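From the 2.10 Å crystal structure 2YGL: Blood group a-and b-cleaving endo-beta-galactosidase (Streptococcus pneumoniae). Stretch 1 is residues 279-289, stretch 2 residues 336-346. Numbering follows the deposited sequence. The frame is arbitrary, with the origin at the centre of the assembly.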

# COMPACT_ATOMS: atom_id res chain seq x y z
N ASN A 279 34.38 6.38 22.72
CA ASN A 279 33.57 7.58 22.90
C ASN A 279 34.28 8.83 22.40
O ASN A 279 35.43 9.10 22.77
CB ASN A 279 33.14 7.73 24.37
CG ASN A 279 32.08 6.72 24.78
OD1 ASN A 279 31.47 6.05 23.93
ND2 ASN A 279 31.83 6.61 26.08
N SER A 280 33.60 9.59 21.54
CA SER A 280 34.19 10.74 20.86
C SER A 280 33.11 11.75 20.48
O SER A 280 31.96 11.38 20.22
CB SER A 280 34.95 10.27 19.61
OG SER A 280 35.51 11.35 18.89
N ASP A 281 33.49 13.03 20.46
CA ASP A 281 32.62 14.09 19.96
C ASP A 281 32.44 14.02 18.44
O ASP A 281 31.44 14.49 17.91
CB ASP A 281 33.17 15.47 20.34
CG ASP A 281 32.84 15.87 21.77
OD1 ASP A 281 32.00 15.20 22.42
OD2 ASP A 281 33.42 16.86 22.25
N TYR A 282 33.41 13.42 17.76
CA TYR A 282 33.41 13.33 16.30
C TYR A 282 32.48 12.24 15.77
O TYR A 282 32.30 11.20 16.42
CB TYR A 282 34.83 13.11 15.78
CG TYR A 282 35.76 14.27 16.04
CD1 TYR A 282 35.87 15.32 15.11
CD2 TYR A 282 36.51 14.35 17.21
CE1 TYR A 282 36.71 16.40 15.35
CE2 TYR A 282 37.35 15.43 17.46
CZ TYR A 282 37.45 16.45 16.53
OH TYR A 282 38.28 17.51 16.78
N ALA A 283 31.91 12.49 14.60
CA ALA A 283 31.09 11.50 13.91
C ALA A 283 31.95 10.33 13.47
O ALA A 283 33.09 10.51 13.02
CB ALA A 283 30.38 12.13 12.71
N ASP A 284 31.42 9.12 13.60
CA ASP A 284 32.12 7.92 13.15
C ASP A 284 31.97 7.75 11.63
O ASP A 284 32.93 7.42 10.94
CB ASP A 284 31.64 6.69 13.92
CG ASP A 284 32.01 6.74 15.40
OD1 ASP A 284 33.14 7.15 15.72
OD2 ASP A 284 31.17 6.35 16.24
N ILE A 285 30.75 7.99 11.14
CA ILE A 285 30.46 8.02 9.70
C ILE A 285 29.90 9.40 9.36
O ILE A 285 28.96 9.88 10.00
CB ILE A 285 29.43 6.92 9.31
CG1 ILE A 285 30.03 5.52 9.49
CG2 ILE A 285 28.88 7.13 7.88
CD1 ILE A 285 31.26 5.22 8.64
N GLN A 286 30.47 10.04 8.34
CA GLN A 286 30.05 11.39 7.97
C GLN A 286 28.70 11.41 7.24
O GLN A 286 27.81 12.18 7.61
CB GLN A 286 31.12 12.12 7.15
CG GLN A 286 31.07 13.64 7.32
CD GLN A 286 31.33 14.08 8.76
OE1 GLN A 286 32.39 13.81 9.33
NE2 GLN A 286 30.35 14.75 9.36
N LYS A 287 28.56 10.57 6.22
CA LYS A 287 27.32 10.46 5.44
C LYS A 287 27.29 9.23 4.54
O LYS A 287 28.33 8.65 4.22
CB LYS A 287 27.07 11.73 4.60
CG LYS A 287 28.20 12.06 3.63
CD LYS A 287 27.84 13.19 2.68
CE LYS A 287 29.04 13.55 1.83
NZ LYS A 287 28.74 14.60 0.81
N PHE A 288 26.08 8.84 4.13
CA PHE A 288 25.87 7.78 3.15
C PHE A 288 25.00 8.31 2.01
O PHE A 288 24.00 8.97 2.25
CB PHE A 288 25.20 6.56 3.80
CG PHE A 288 24.84 5.47 2.81
CD1 PHE A 288 25.82 4.61 2.32
CD2 PHE A 288 23.53 5.31 2.39
CE1 PHE A 288 25.49 3.60 1.41
CE2 PHE A 288 23.19 4.31 1.48
CZ PHE A 288 24.17 3.45 0.99
N GLU A 289 25.40 7.99 0.78
CA GLU A 289 24.68 8.44 -0.42
C GLU A 289 24.26 7.30 -1.33
O GLU A 289 25.02 6.35 -1.54
CB GLU A 289 25.55 9.40 -1.23
CG GLU A 289 25.77 10.77 -0.61
CD GLU A 289 26.75 11.60 -1.41
OE1 GLU A 289 27.50 11.03 -2.24
OE2 GLU A 289 26.79 12.83 -1.21
N LYS A 336 36.68 10.02 9.71
CA LYS A 336 38.12 10.33 9.59
C LYS A 336 38.90 10.51 10.91
O LYS A 336 40.13 10.56 10.89
CB LYS A 336 38.35 11.52 8.65
CG LYS A 336 38.02 11.22 7.20
CD LYS A 336 37.95 12.49 6.37
CE LYS A 336 37.48 12.19 4.96
NZ LYS A 336 37.28 13.44 4.17
N HIS A 337 38.19 10.60 12.03
CA HIS A 337 38.83 10.81 13.33
C HIS A 337 38.79 9.58 14.25
O HIS A 337 39.42 9.58 15.31
CB HIS A 337 38.20 12.01 14.04
CG HIS A 337 38.47 13.32 13.37
ND1 HIS A 337 39.31 14.28 13.91
CD2 HIS A 337 38.04 13.83 12.19
CE1 HIS A 337 39.36 15.32 13.10
NE2 HIS A 337 38.60 15.07 12.05
N THR A 338 38.05 8.54 13.85
CA THR A 338 37.84 7.36 14.69
C THR A 338 38.04 6.04 13.93
O THR A 338 38.47 6.04 12.77
CB THR A 338 36.44 7.37 15.35
OG1 THR A 338 35.43 7.38 14.34
CG2 THR A 338 36.25 8.60 16.25
N TRP A 339 37.72 4.92 14.58
CA TRP A 339 37.85 3.59 13.98
C TRP A 339 36.53 2.97 13.52
O TRP A 339 36.54 1.99 12.76
CB TRP A 339 38.50 2.61 14.96
CG TRP A 339 39.92 2.90 15.31
CD1 TRP A 339 40.93 3.23 14.46
CD2 TRP A 339 40.50 2.83 16.62
NE1 TRP A 339 42.10 3.40 15.15
CE2 TRP A 339 41.87 3.16 16.48
CE3 TRP A 339 40.00 2.54 17.89
CZ2 TRP A 339 42.74 3.20 17.57
CZ3 TRP A 339 40.86 2.58 18.97
CH2 TRP A 339 42.22 2.91 18.81
N ALA A 340 35.41 3.51 13.99
CA ALA A 340 34.09 2.94 13.69
C ALA A 340 33.61 3.30 12.28
O ALA A 340 32.59 3.98 12.11
CB ALA A 340 33.08 3.36 14.75
N ASP A 341 34.35 2.84 11.28
CA ASP A 341 34.02 3.09 9.87
C ASP A 341 33.46 1.85 9.17
O ASP A 341 33.37 1.80 7.94
CB ASP A 341 35.23 3.66 9.11
CG ASP A 341 36.50 2.85 9.32
OD1 ASP A 341 36.43 1.67 9.72
OD2 ASP A 341 37.59 3.41 9.08
N GLU A 342 33.07 0.85 9.96
CA GLU A 342 32.54 -0.41 9.45
C GLU A 342 31.06 -0.28 9.12
O GLU A 342 30.20 -0.79 9.85
CB GLU A 342 32.76 -1.53 10.48
CG GLU A 342 34.22 -1.88 10.77
CD GLU A 342 34.77 -2.97 9.85
OE1 GLU A 342 34.04 -3.94 9.56
OE2 GLU A 342 35.94 -2.86 9.44
N LEU A 343 30.76 0.42 8.03
CA LEU A 343 29.39 0.66 7.61
C LEU A 343 28.81 -0.61 6.99
O LEU A 343 29.43 -1.25 6.15
CB LEU A 343 29.32 1.83 6.62
CG LEU A 343 27.95 2.41 6.24
CD1 LEU A 343 28.05 3.89 5.88
CD2 LEU A 343 27.30 1.64 5.09
N VAL A 344 27.60 -0.97 7.43
CA VAL A 344 26.89 -2.12 6.88
C VAL A 344 25.51 -1.73 6.35
O VAL A 344 24.85 -0.85 6.89
CB VAL A 344 26.77 -3.30 7.89
CG1 VAL A 344 28.13 -3.96 8.12
CG2 VAL A 344 26.18 -2.83 9.22
N LEU A 345 25.11 -2.40 5.28
CA LEU A 345 23.78 -2.22 4.70
C LEU A 345 22.96 -3.47 5.00
O LEU A 345 23.17 -4.52 4.38
CB LEU A 345 23.89 -1.96 3.19
CG LEU A 345 24.86 -0.86 2.72
CD1 LEU A 345 24.96 -0.84 1.21
CD2 LEU A 345 24.44 0.51 3.24
N GLY A 346 22.06 -3.37 5.96
CA GLY A 346 21.25 -4.50 6.42
C GLY A 346 20.02 -4.74 5.58
O GLY A 346 19.13 -3.88 5.51
O HOH W 1 35.66 9.55 12.85
O HOH W 2 35.31 6.94 11.73

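The most unusual feature of this contact is the crowded hydroxyl of Thr338. It is the donor in the one direct hydrogen bond between the stretches, from OG1 of Thr338 to OD1 of Asp284, at 2.7 Å. The same oxygen also accepts from two waters. Water 1 lies 2.6 Å from Thr338 OG1 and also donates to Ala283 O, at 2.7 Å. Water 2 lies 2.6 Å from Thr338 OG1 and donates to Asp284 O, also at 2.6 Å. One side chain of the second stretch is thus tied to a carboxylate and, through water, to two successive carbonyls of the first. Water 1 adds a further link by accepting from His337 N at 2.9 Å. The chi1 of Thr338 is p and that of Asp284 is m, and both side chains leave the backbone toward the other stretch. The second carboxylate oxygen, Asp284 OD2, is hydrogen-bonded elsewhere in the structure.

Asp284 also packs against Ala340. Its CB is 3.4 Å from Ala340 O, and its CG is 3.6 Å from Ala340 CB. The backbones come close here, with the CA atoms of Asp284 and Ala340 5.4 Å apart.

Next to the polar cluster, Tyr282 and His337 form an offset stack. The ring planes differ by 4° and the centroids are 4.1 Å apart. The closest atoms are Tyr282 CE1 and His337 CE1, at 3.6 Å. Both residues are exposed, yet each has 58 Å² covered by the other stretch. Tyr282 N donates to Ser280 OG at 3.2 Å, a bond within the first stretch. Ser280 OG in turn lies 3.9 Å from the methyl CG2 of Thr338.

Further along, the contact becomes apolar and buried. The CA-to-CB bond of Ile285 points sideways, but the end of the side chain comes nearer to the other stretch. Its CD1 reaches to 3.7 Å from Asp341 CA. Its CG2 lies 3.9 Å from Leu343 CD1. That same leucine methyl, Leu343 CD1, is 4.3 Å from Phe288 CD1, so Leu343 touches both residues. Phe288 also meets Leu345, with CZ 3.7 Å from Leu345 CD2. Both leucine methyls approach the phenylalanine ring obliquely.

The strand axes approach no closer than 10.4 Å and run 28° from parallel. No backbone hydrogen bond joins the two stretches. Side chains fill the space between these strands. The two stretches together bury 586 Å².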